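Local coordinates for protein DyP-type peroxidase (Pleurotus ostreatus PC15, PDB 6FSK) that probably uses heme b and hydrogen peroxide to oxidise dyes and other substrates, with Mn(II) oxidised at a non-canonical site, at residues A[253-258]-A[277-282]; A[184-189]-A[361-366]; A[261-266]-A[272-277]. The protein carries 1 engineered substitution. One frame throughout, in Å; residues are numbered along the deposited sequence.

Contact 1. Residues A[253-258]-A[277-282]; sequences DDFLES and ARIVGR. With HEM (protoporphyrin IX containing Fe), chain C.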
loop_
_atom_site.group_PDB
_atom_site.type_symbol
_atom_site.label_atom_id
_atom_site.label_comp_id
_atom_site.label_asym_id
_atom_site.label_seq_id
_atom_site.Cartn_x
_atom_site.Cartn_y
_atom_site.Cartn_z
ATOM N N ASP A 253 8.042 -14.018 -13.929
ATOM C CA ASP A 253 7.886 -15.462 -14.133
ATOM C C ASP A 253 9.165 -16.050 -14.795
ATOM O O ASP A 253 9.629 -17.096 -14.359
ATOM C CB ASP A 253 6.699 -15.791 -14.989
ATOM C CG ASP A 253 5.345 -15.563 -14.312
ATOM O OD1 ASP A 253 5.214 -15.436 -13.119
ATOM O OD2 ASP A 253 4.392 -15.513 -15.138
ATOM N N ASP A 254 9.701 -15.385 -15.763
ATOM C CA ASP A 254 11.006 -15.775 -16.440
ATOM C C ASP A 254 12.184 -15.822 -15.440
ATOM O O ASP A 254 12.943 -16.841 -15.344
ATOM C CB ASP A 254 11.208 -14.843 -17.615
ATOM C CG ASP A 254 12.443 -15.086 -18.413
ATOM O OD1 ASP A 254 13.071 -16.183 -18.317
ATOM O OD2 ASP A 254 12.818 -14.200 -19.198
ATOM N N PHE A 255 12.308 -14.757 -14.627
ATOM C CA PHE A 255 13.238 -14.765 -13.526
ATOM C C PHE A 255 13.158 -15.999 -12.671
ATOM O O PHE A 255 14.159 -16.663 -12.398
ATOM C CB PHE A 255 13.040 -13.498 -12.702
ATOM C CG PHE A 255 13.884 -13.464 -11.487
ATOM C CD1 PHE A 255 15.257 -13.308 -11.630
ATOM C CD2 PHE A 255 13.334 -13.673 -10.242
ATOM C CE1 PHE A 255 16.072 -13.279 -10.495
ATOM C CE2 PHE A 255 14.182 -13.653 -9.081
ATOM C CZ PHE A 255 15.507 -13.452 -9.252
ATOM N N LEU A 256 11.980 -16.308 -12.180
ATOM C CA LEU A 256 11.792 -17.472 -11.291
ATOM C C LEU A 256 12.160 -18.755 -12.033
ATOM O O LEU A 256 12.909 -19.575 -11.507
ATOM C CB LEU A 256 10.373 -17.569 -10.723
ATOM C CG LEU A 256 9.896 -16.428 -9.871
ATOM C CD1 LEU A 256 8.488 -16.799 -9.387
ATOM C CD2 LEU A 256 10.789 -16.146 -8.711
ATOM N N GLU A 257 11.676 -18.917 -13.263
ATOM C CA GLU A 257 11.980 -20.085 -14.056
ATOM C C GLU A 257 13.457 -20.252 -14.297
ATOM O O GLU A 257 13.926 -21.420 -14.435
ATOM C CB GLU A 257 11.317 -19.928 -15.420
ATOM C CG GLU A 257 9.882 -20.193 -15.504
ATOM C CD GLU A 257 9.305 -19.845 -16.899
ATOM O OE1 GLU A 257 10.012 -19.495 -17.907
ATOM O OE2 GLU A 257 8.080 -19.989 -16.934
ATOM N N SER A 258 14.170 -19.157 -14.357
ATOM C CA SER A 258 15.616 -19.153 -14.722
ATOM C C SER A 258 16.491 -19.366 -13.500
ATOM O O SER A 258 17.682 -19.582 -13.609
ATOM C CB SER A 258 15.960 -17.881 -15.440
ATOM O OG SER A 258 15.257 -17.758 -16.646
ATOM N N ALA A 277 7.970 -17.839 -3.558
ATOM C CA ALA A 277 7.429 -17.834 -2.196
ATOM C C ALA A 277 8.387 -17.220 -1.214
ATOM O O ALA A 277 8.018 -16.477 -0.305
ATOM C CB ALA A 277 7.031 -19.242 -1.757
ATOM N N ARG A 278 9.673 -17.516 -1.412
ATOM C CA ARG A 278 10.747 -17.022 -0.519
ATOM C C ARG A 278 11.043 -15.538 -0.744
ATOM O O ARG A 278 11.373 -14.838 0.223
ATOM C CB ARG A 278 11.950 -17.945 -0.575
ATOM C CG ARG A 278 11.693 -19.296 0.035
ATOM C CD ARG A 278 12.863 -20.205 0.011
ATOM N NE ARG A 278 14.070 -19.665 0.729
ATOM C CZ ARG A 278 14.367 -19.888 2.030
ATOM N NH1 ARG A 278 13.483 -20.501 2.848
ATOM N NH2 ARG A 278 15.522 -19.487 2.551
ATOM N N ILE A 279 10.838 -15.042 -1.949
ATOM C CA ILE A 279 11.009 -13.633 -2.236
ATOM C C ILE A 279 9.835 -12.838 -1.602
ATOM O O ILE A 279 10.026 -11.717 -1.170
ATOM C CB ILE A 279 11.055 -13.386 -3.769
ATOM C CG1 ILE A 279 12.513 -13.743 -4.176
ATOM C CG2 ILE A 279 10.601 -11.970 -4.119
ATOM C CD1 ILE A 279 12.643 -13.791 -5.669
ATOM N N VAL A 280 8.635 -13.401 -1.596
ATOM C CA VAL A 280 7.471 -12.676 -1.059
ATOM C C VAL A 280 7.352 -12.851 0.432
ATOM O O VAL A 280 7.055 -11.914 1.183
ATOM C CB VAL A 280 6.203 -13.165 -1.770
ATOM C CG1 VAL A 280 4.967 -12.526 -1.114
ATOM C CG2 VAL A 280 6.277 -12.792 -3.230
ATOM N N GLY A 281 7.591 -14.055 0.910
ATOM C CA GLY A 281 7.280 -14.480 2.299
ATOM C C GLY A 281 6.025 -15.304 2.441
ATOM O O GLY A 281 5.755 -15.749 3.579
ATOM N N ARG A 282 5.339 -15.518 1.319
ATOM C CA ARG A 282 4.160 -16.373 1.257
ATOM C C ARG A 282 4.121 -17.075 -0.032
ATOM O O ARG A 282 4.580 -16.512 -1.031
ATOM C CB ARG A 282 2.835 -15.560 1.438
ATOM C CG ARG A 282 2.643 -14.803 2.732
ATOM C CD ARG A 282 1.343 -14.041 2.775
ATOM N NE ARG A 282 1.208 -13.314 4.008
ATOM C CZ ARG A 282 0.723 -13.822 5.152
ATOM N NH1 ARG A 282 0.150 -15.016 5.216
ATOM N NH2 ARG A 282 0.704 -13.090 6.215
HETATM C CHA HEM C . 2.318 -7.441 2.086
HETATM C CHB HEM C . 2.580 -7.646 -2.724
HETATM C CHC HEM C . 3.899 -3.016 -2.784
HETATM C CHD HEM C . 3.944 -2.878 2.060
HETATM C C1A HEM C . 2.253 -7.939 0.783
HETATM C C2A HEM C . 1.866 -9.262 0.404
HETATM C C3A HEM C . 1.889 -9.312 -0.935
HETATM C C4A HEM C . 2.371 -8.039 -1.380
HETATM C CMA HEM C . 1.622 -10.503 -1.789
HETATM C CAA HEM C . 1.530 -10.384 1.373
HETATM C CBA HEM C . 0.067 -10.577 1.753
HETATM C CGA HEM C . -0.463 -9.469 2.625
HETATM O O1A HEM C . -0.161 -9.417 3.818
HETATM O O2A HEM C . -1.238 -8.631 2.098
HETATM C C1B HEM C . 2.975 -6.395 -3.206
HETATM C C2B HEM C . 3.085 -6.018 -4.541
HETATM C C3B HEM C . 3.424 -4.703 -4.609
HETATM C C4B HEM C . 3.549 -4.285 -3.205
HETATM C CMB HEM C . 2.905 -6.924 -5.733
HETATM C CAB HEM C . 3.697 -3.774 -5.727
HETATM C CBB HEM C . 3.250 -3.968 -6.948
HETATM C C1C HEM C . 4.126 -2.547 -1.527
HETATM C C2C HEM C . 4.607 -1.297 -1.114
HETATM C C3C HEM C . 4.657 -1.238 0.249
HETATM C C4C HEM C . 4.117 -2.492 0.716
HETATM C CMC HEM C . 4.974 -0.190 -2.066
HETATM C CAC HEM C . 5.157 -0.210 1.202
HETATM C CBC HEM C . 6.121 0.684 0.901
HETATM C C1D HEM C . 3.431 -4.121 2.441
HETATM C C2D HEM C . 3.108 -4.390 3.876
HETATM C C3D HEM C . 2.601 -5.682 3.856
HETATM C C4D HEM C . 2.708 -6.138 2.480
HETATM C CMD HEM C . 3.234 -3.490 5.039
HETATM C CAD HEM C . 2.159 -6.529 5.044
HETATM C CBD HEM C . 3.291 -7.240 5.716
HETATM C CGD HEM C . 2.835 -7.960 6.961
HETATM O O1D HEM C . 3.197 -9.162 7.006
HETATM O O2D HEM C . 2.094 -7.415 7.753
HETATM N NA HEM C . 2.677 -7.194 -0.319
HETATM N NB HEM C . 3.337 -5.367 -2.402
HETATM N NC HEM C . 3.949 -3.329 -0.360
HETATM N ND HEM C . 3.247 -5.206 1.686
HETATM FE FE HEM C . 3.373 -5.311 -0.334
#
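Phe-255 and Ile-279 meet through one methyl group: Ile-279 CD1 approaches the Phe-255 ring at its edge, near the ring plane, and stops 3.7 Å from Phe-255 CE2. The ring reaches across because its CG stands anti to the backbone N (chi1 176°). The same methyl lies 4.3 Å from Leu-256 CD2, a looser touch, so Ile-279 rests against two neighbouring residues of the other helix. No hydrogen bond joins the segments, and only 79 Å² is buried, although all three touching residues are interior. The opposite character appears at Asp-254, Glu-257 and Ser-258, which carry the polar, more solvent-accessible side of helix 249-258. There Ser-258 OG bonds to Asp-254 O at 2.8 Å, arriving from above the carbonyl plane. Beyond the helix end, where Gly-281 has positive phi, Arg-282 NE lies 3.7 Å from heme CBA; the Arg-282 guanidinium also reaches the carbonyls of Gly-286 and Asn-307. Helices 249-258 and 268-280 meet on the heme flank of the C-terminal peroxidase family region: Leu-275 also packs on Phe-255, Phe-461 meets that ring, and Ile-279 is backbone-bonded to His-329, the axial ligand beginning helix 329-333.

Contact 2. Residues A[184-189]-A[361-366]; sequences HEHFGY and GPEVTS. Engineered in segment 184-189: Tyr-189 (natural residue Phe). With HEM (protoporphyrin IX containing Fe), chain C.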
loop_
_atom_site.group_PDB
_atom_site.type_symbol
_atom_site.label_atom_id
_atom_site.label_comp_id
_atom_site.label_asym_id
_atom_site.label_seq_id
_atom_site.Cartn_x
_atom_site.Cartn_y
_atom_site.Cartn_z
ATOM N N HIS A 184 -5.752 -11.858 -5.662
ATOM C CA HIS A 184 -4.346 -12.028 -5.901
ATOM C C HIS A 184 -3.814 -10.903 -6.755
ATOM O O HIS A 184 -4.381 -10.556 -7.769
ATOM C CB HIS A 184 -4.088 -13.347 -6.621
ATOM C CG HIS A 184 -4.372 -14.571 -5.778
ATOM N ND1 HIS A 184 -3.466 -15.596 -5.611
ATOM C CD2 HIS A 184 -5.496 -14.954 -5.153
ATOM C CE1 HIS A 184 -4.019 -16.547 -4.870
ATOM N NE2 HIS A 184 -5.239 -16.168 -4.539
ATOM N N GLU A 185 -2.694 -10.329 -6.302
ATOM C CA GLU A 185 -2.005 -9.304 -7.134
ATOM C C GLU A 185 -1.470 -9.941 -8.399
ATOM O O GLU A 185 -1.470 -11.171 -8.477
ATOM C CB GLU A 185 -1.021 -8.498 -6.319
ATOM C CG GLU A 185 0.035 -9.345 -5.656
ATOM C CD GLU A 185 0.948 -9.915 -6.622
ATOM O OE1 GLU A 185 1.339 -11.101 -6.487
ATOM O OE2 GLU A 185 1.414 -9.197 -7.590
ATOM N N HIS A 186 -1.077 -9.138 -9.386
ATOM C CA HIS A 186 -0.773 -9.711 -10.728
ATOM C C HIS A 186 0.399 -10.686 -10.788
ATOM O O HIS A 186 0.451 -11.500 -11.752
ATOM C CB HIS A 186 -0.607 -8.592 -11.724
ATOM C CG HIS A 186 -1.890 -8.132 -12.333
ATOM N ND1 HIS A 186 -2.579 -8.914 -13.229
ATOM C CD2 HIS A 186 -2.682 -7.050 -12.116
ATOM C CE1 HIS A 186 -3.709 -8.315 -13.590
ATOM N NE2 HIS A 186 -3.800 -7.189 -12.913
ATOM N N PHE A 187 1.341 -10.662 -9.846
ATOM C CA PHE A 187 2.352 -11.711 -9.807
ATOM C C PHE A 187 1.791 -13.048 -9.386
ATOM O O PHE A 187 2.466 -14.070 -9.589
ATOM C CB PHE A 187 3.596 -11.408 -8.964
ATOM C CG PHE A 187 4.401 -10.206 -9.387
ATOM C CD1 PHE A 187 4.797 -9.952 -10.685
ATOM C CD2 PHE A 187 4.796 -9.291 -8.429
ATOM C CE1 PHE A 187 5.557 -8.824 -10.996
ATOM C CE2 PHE A 187 5.510 -8.149 -8.730
ATOM C CZ PHE A 187 5.848 -7.867 -10.055
ATOM N N GLY A 188 0.593 -13.105 -8.802
ATOM C CA GLY A 188 -0.073 -14.319 -8.436
ATOM C C GLY A 188 -0.264 -14.563 -6.996
ATOM O O GLY A 188 -0.954 -15.561 -6.652
ATOM N N TYR A 189 0.093 -13.612 -6.114
ATOM C CA TYR A 189 0.148 -13.874 -4.644
ATOM C C TYR A 189 -1.092 -13.269 -4.022
ATOM O O TYR A 189 -1.464 -12.121 -4.293
ATOM C CB TYR A 189 1.404 -13.258 -4.043
ATOM C CG TYR A 189 2.607 -14.034 -4.520
ATOM C CD1 TYR A 189 3.176 -13.742 -5.728
ATOM C CD2 TYR A 189 3.200 -15.028 -3.748
ATOM C CE1 TYR A 189 4.198 -14.507 -6.299
ATOM C CE2 TYR A 189 4.222 -15.787 -4.274
ATOM C CZ TYR A 189 4.727 -15.536 -5.539
ATOM O OH TYR A 189 5.788 -16.250 -6.144
ATOM N N GLY A 361 -5.442 -3.597 -14.970
ATOM C CA GLY A 361 -4.931 -4.260 -16.162
ATOM C C GLY A 361 -5.458 -5.568 -16.471
ATOM O O GLY A 361 -6.029 -6.242 -15.608
ATOM N N PRO A 362 -5.280 -6.003 -17.734
ATOM C CA PRO A 362 -5.725 -7.302 -18.181
ATOM C C PRO A 362 -4.836 -8.465 -17.699
ATOM O O PRO A 362 -3.706 -8.267 -17.300
ATOM C CB PRO A 362 -5.681 -7.150 -19.712
ATOM C CG PRO A 362 -4.508 -6.292 -19.910
ATOM C CD PRO A 362 -4.518 -5.321 -18.772
ATOM N N GLU A 363 -5.347 -9.686 -17.870
ATOM C CA GLU A 363 -4.539 -10.902 -17.558
ATOM C C GLU A 363 -3.409 -11.011 -18.592
ATOM O O GLU A 363 -3.505 -10.427 -19.721
ATOM C CB GLU A 363 -5.448 -12.111 -17.595
ATOM C CG GLU A 363 -6.495 -12.116 -16.485
ATOM C CD GLU A 363 -5.808 -12.114 -15.142
ATOM O OE1 GLU A 363 -5.073 -13.126 -14.793
ATOM O OE2 GLU A 363 -5.867 -11.116 -14.425
ATOM N N VAL A 364 -2.342 -11.726 -18.285
ATOM C CA VAL A 364 -1.197 -11.948 -19.209
ATOM C C VAL A 364 -1.729 -12.755 -20.426
ATOM O O VAL A 364 -2.440 -13.716 -20.221
ATOM C CB VAL A 364 -0.101 -12.696 -18.478
ATOM C CG1 VAL A 364 1.025 -13.159 -19.422
ATOM C CG2 VAL A 364 0.421 -11.788 -17.336
ATOM N N THR A 365 -1.360 -12.269 -21.598
ATOM C CA THR A 365 -1.858 -12.902 -22.825
ATOM C C THR A 365 -0.944 -14.060 -23.273
ATOM O O THR A 365 0.187 -14.218 -22.819
ATOM C CB THR A 365 -1.887 -11.936 -24.002
ATOM O OG1 THR A 365 -0.588 -11.509 -24.274
ATOM C CG2 THR A 365 -2.767 -10.652 -23.701
ATOM N N SER A 366 -1.510 -14.930 -24.129
ATOM C CA SER A 366 -0.668 -16.029 -24.684
ATOM C C SER A 366 0.579 -15.525 -25.316
ATOM O O SER A 366 1.663 -16.123 -25.159
ATOM C CB SER A 366 -1.534 -16.818 -25.774
ATOM O OG SER A 366 -2.603 -17.416 -25.088
HETATM C CHA HEM C . 2.318 -7.441 2.086
HETATM C CHB HEM C . 2.580 -7.646 -2.724
HETATM C CHC HEM C . 3.899 -3.016 -2.784
HETATM C CHD HEM C . 3.944 -2.878 2.060
HETATM C C1A HEM C . 2.253 -7.939 0.783
HETATM C C2A HEM C . 1.866 -9.262 0.404
HETATM C C3A HEM C . 1.889 -9.312 -0.935
HETATM C C4A HEM C . 2.371 -8.039 -1.380
HETATM C CMA HEM C . 1.622 -10.503 -1.789
HETATM C CAA HEM C . 1.530 -10.384 1.373
HETATM C CBA HEM C . 0.067 -10.577 1.753
HETATM C CGA HEM C . -0.463 -9.469 2.625
HETATM O O1A HEM C . -0.161 -9.417 3.818
HETATM O O2A HEM C . -1.238 -8.631 2.098
HETATM C C1B HEM C . 2.975 -6.395 -3.206
HETATM C C2B HEM C . 3.085 -6.018 -4.541
HETATM C C3B HEM C . 3.424 -4.703 -4.609
HETATM C C4B HEM C . 3.549 -4.285 -3.205
HETATM C CMB HEM C . 2.905 -6.924 -5.733
HETATM C CAB HEM C . 3.697 -3.774 -5.727
HETATM C CBB HEM C . 3.250 -3.968 -6.948
HETATM C C1C HEM C . 4.126 -2.547 -1.527
HETATM C C2C HEM C . 4.607 -1.297 -1.114
HETATM C C3C HEM C . 4.657 -1.238 0.249
HETATM C C4C HEM C . 4.117 -2.492 0.716
HETATM C CMC HEM C . 4.974 -0.190 -2.066
HETATM C CAC HEM C . 5.157 -0.210 1.202
HETATM C CBC HEM C . 6.121 0.684 0.901
HETATM C C1D HEM C . 3.431 -4.121 2.441
HETATM C C2D HEM C . 3.108 -4.390 3.876
HETATM C C3D HEM C . 2.601 -5.682 3.856
HETATM C C4D HEM C . 2.708 -6.138 2.480
HETATM C CMD HEM C . 3.234 -3.490 5.039
HETATM C CAD HEM C . 2.159 -6.529 5.044
HETATM C CBD HEM C . 3.291 -7.240 5.716
HETATM C CGD HEM C . 2.835 -7.960 6.961
HETATM O O1D HEM C . 3.197 -9.162 7.006
HETATM O O2D HEM C . 2.094 -7.415 7.753
HETATM N NA HEM C . 2.677 -7.194 -0.319
HETATM N NB HEM C . 3.337 -5.367 -2.402
HETATM N NC HEM C . 3.949 -3.329 -0.360
HETATM N ND HEM C . 3.247 -5.206 1.686
HETATM FE FE HEM C . 3.373 -5.311 -0.334
#
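His-186 extends from a heme-side loop toward the backbone carbonyls of Gly-361 and Pro-362 and the carboxylate of Glu-363. This loop makes a type I beta turn from Glu-185 to Gly-188, and Gly-188 opens the GXXDG sequence motif of DyP peroxidases, which closes at the heme-binding Gly-192. The imidazole and the Glu-363 side chain meet aslant, ring and carboxylate planes tilted by 27°, with His-186 CE1 3.6 Å from Glu-363 OE2. His-186 NE2 is likewise 3.6 Å from Gly-361 O, so the contact is polar in its surroundings but has no hydrogen bond across it. Glu-363 bends at chi2 to bring its end back toward the histidine, while its salt bridge goes to Arg-177. On the heme side, Glu-185 curls inward, CG lying between the backbone N and carbonyl carbon (chi1 58°), and its carboxylate grips the turn: OE2 takes the N-H of Phe-187 at 2.7 Å and OE1 that of Tyr-189 at 2.8 Å. With an alanine at Glu-185, those two amides and the Gln-247 side chain bonded to OE2 would probably lose their acceptor, leaving the turn with fewer bonds to hold it. Tyr-189, an engineered replacement for phenylalanine, places its CB 3.6 Å from heme CMA. His-184 ties the loop's ends together, its ND1 bonded almost straight (177°), in the ring plane, to Gly-188 O at 2.7 Å.

Contact 3. Residues A[261-266]-A[272-277]; sequences IVLPGL and SELLGA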
loop_
_atom_site.group_PDB
_atom_site.type_symbol
_atom_site.label_atom_id
_atom_site.label_comp_id
_atom_site.label_asym_id
_atom_site.label_seq_id
_atom_site.Cartn_x
_atom_site.Cartn_y
_atom_site.Cartn_z
ATOM N N ILE A 261 15.398 -22.875 -7.161
ATOM C CA ILE A 261 16.228 -23.236 -5.985
ATOM C C ILE A 261 16.612 -24.688 -6.154
ATOM O O ILE A 261 15.727 -25.514 -6.335
ATOM C CB ILE A 261 15.509 -22.974 -4.675
ATOM C CG1 ILE A 261 15.458 -21.457 -4.479
ATOM C CG2 ILE A 261 16.237 -23.670 -3.498
ATOM C CD1 ILE A 261 14.407 -21.096 -3.535
ATOM N N VAL A 262 17.913 -24.970 -6.080
ATOM C CA VAL A 262 18.438 -26.316 -6.232
ATOM C C VAL A 262 18.524 -26.857 -4.826
ATOM O O VAL A 262 19.236 -26.295 -3.921
ATOM C CB VAL A 262 19.769 -26.293 -6.985
ATOM C CG1 VAL A 262 20.354 -27.700 -6.986
ATOM C CG2 VAL A 262 19.544 -25.770 -8.403
ATOM N N LEU A 263 17.613 -27.794 -4.546
ATOM C CA LEU A 263 17.463 -28.351 -3.179
ATOM C C LEU A 263 17.163 -29.863 -3.474
ATOM O O LEU A 263 16.428 -30.186 -4.403
ATOM C CB LEU A 263 16.309 -27.644 -2.467
ATOM C CG LEU A 263 16.243 -27.487 -0.989
ATOM C CD1 LEU A 263 15.263 -26.382 -0.619
ATOM C CD2 LEU A 263 15.727 -28.800 -0.473
ATOM N N PRO A 264 17.827 -30.785 -2.747
ATOM C CA PRO A 264 17.585 -32.203 -2.995
ATOM C C PRO A 264 16.116 -32.523 -3.017
ATOM O O PRO A 264 15.329 -32.207 -2.089
ATOM C CB PRO A 264 18.273 -32.884 -1.786
ATOM C CG PRO A 264 19.403 -31.923 -1.406
ATOM C CD PRO A 264 18.731 -30.568 -1.606
ATOM N N GLY A 265 15.730 -33.200 -4.065
ATOM C CA GLY A 265 14.374 -33.648 -4.147
ATOM C C GLY A 265 13.412 -32.707 -4.865
ATOM O O GLY A 265 12.353 -33.135 -5.256
ATOM N N LEU A 266 13.816 -31.477 -5.139
ATOM C CA LEU A 266 12.912 -30.586 -5.900
ATOM C C LEU A 266 13.169 -30.597 -7.379
ATOM O O LEU A 266 14.298 -30.555 -7.843
ATOM C CB LEU A 266 13.063 -29.132 -5.423
ATOM C CG LEU A 266 12.606 -28.833 -3.992
ATOM C CD1 LEU A 266 12.573 -27.318 -3.721
ATOM C CD2 LEU A 266 11.309 -29.421 -3.577
ATOM N N SER A 272 11.431 -23.220 -8.628
ATOM C CA SER A 272 11.087 -21.880 -9.092
ATOM C C SER A 272 9.919 -21.383 -8.253
ATOM O O SER A 272 9.863 -20.189 -7.840
ATOM C CB SER A 272 10.769 -21.906 -10.574
ATOM O OG SER A 272 11.960 -22.118 -11.325
ATOM N N GLU A 273 8.983 -22.266 -7.962
ATOM C CA GLU A 273 7.814 -21.895 -7.136
ATOM C C GLU A 273 8.238 -21.488 -5.729
ATOM O O GLU A 273 7.805 -20.478 -5.161
ATOM C CB GLU A 273 6.845 -23.082 -7.045
ATOM C CG GLU A 273 5.551 -22.894 -6.248
ATOM C CD GLU A 273 4.800 -24.254 -6.008
ATOM O OE1 GLU A 273 5.391 -25.401 -6.259
ATOM O OE2 GLU A 273 3.588 -24.221 -5.649
ATOM N N LEU A 274 9.200 -22.235 -5.196
ATOM C CA LEU A 274 9.743 -21.993 -3.831
ATOM C C LEU A 274 10.474 -20.662 -3.868
ATOM O O LEU A 274 10.396 -19.918 -2.910
ATOM C CB LEU A 274 10.693 -23.098 -3.434
ATOM C CG LEU A 274 11.408 -22.928 -2.093
ATOM C CD1 LEU A 274 10.432 -22.877 -0.972
ATOM C CD2 LEU A 274 12.432 -24.025 -1.845
ATOM N N LEU A 275 11.219 -20.357 -4.922
ATOM C CA LEU A 275 11.892 -19.063 -4.961
ATOM C C LEU A 275 10.930 -17.911 -4.858
ATOM O O LEU A 275 11.195 -16.942 -4.122
ATOM C CB LEU A 275 12.807 -18.882 -6.203
ATOM C CG LEU A 275 13.457 -17.503 -6.374
ATOM C CD1 LEU A 275 14.395 -17.270 -5.222
ATOM C CD2 LEU A 275 14.204 -17.447 -7.715
ATOM N N GLY A 276 9.846 -17.990 -5.639
ATOM C CA GLY A 276 8.819 -16.921 -5.581
ATOM C C GLY A 276 8.287 -16.732 -4.179
ATOM O O GLY A 276 8.193 -15.600 -3.680
ATOM N N ALA A 277 7.970 -17.839 -3.558
ATOM C CA ALA A 277 7.429 -17.834 -2.196
ATOM C C ALA A 277 8.387 -17.220 -1.214
ATOM O O ALA A 277 8.018 -16.477 -0.305
ATOM C CB ALA A 277 7.031 -19.242 -1.757
#
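Ile-261 and Leu-275 bring their CA atoms to 6.1 Å where an irregular loop, folded into a type II beta turn from Leu-263 to Leu-266, runs beside helix 268-280. The turn is closed by the backbone bond from Leu-266 N to Leu-263 O, and Gly-265 supplies the positive phi that such a turn needs in its third position. Side chains from both ends of the turn then point at the helix; the side chains that meet are all aliphatic, and no hydrogen bond joins the two segments. Ile-261 comes deepest. With its CG1 anti to the carbonyl carbon (chi1 -72°), it lays CD1 against the helix backbone itself, 3.5 Å from Leu-275 CA, and the same methyl touches Leu-274 CG at 3.8 Å. Ile-261 therefore sits over the main chain where the two leucines branch off.

Leu-274 takes the other half of the contact. Its CD2 methyl is met by one methyl from each end of the turn: Leu-266 CD1 at 3.8 Å and Leu-263 CD1 at 3.9 Å. All three loop side chains cross Leu-274 at about right angles, so the meeting is by methyl ends instead of lengthwise contact. Outward, Pro-264 and Gly-265, at the tip of the turn, are exposed, as is Val-262 just before it. Leu-275 turns its own branch to Phe-255 and Leu-256 on the preceding helix, and Ser-272 OG bonds to Leu-256 O there and to Arg-268 O within its own helix. A backbone bond between Ile-261 and Gly-271 ties the start of the loop to the helix. This is a helix-loop-helix connection, with a Pro-Gly type II turn in the linker folded back so that its aliphatic residues cover the second helix.

How the contacts relate
Contacts 1 and 3 both use helix 268-280 and share Ala-277; contact 2 lies about 15 Å from contact 1 and 22 Å from contact 3, centre to centre. Contact 1 is the most interior in its touching residues, while contacts 2 and 3 are partly buried, the latter with a turn reaching solvent. Chemistry follows place: contacts 1 and 3 are purely aliphatic or aromatic across their segments, whereas contact 2 sets an imidazole among oxygens. Contacts 1 and 2 both touch the heme. The engineered Tyr-189, from the heme-side loop of contact 2, reaches the helix used by contacts 1 and 3, its OH lying 3.2 Å from Gly-276 CA and its CE2 3.8 Å from Val-280 CG2.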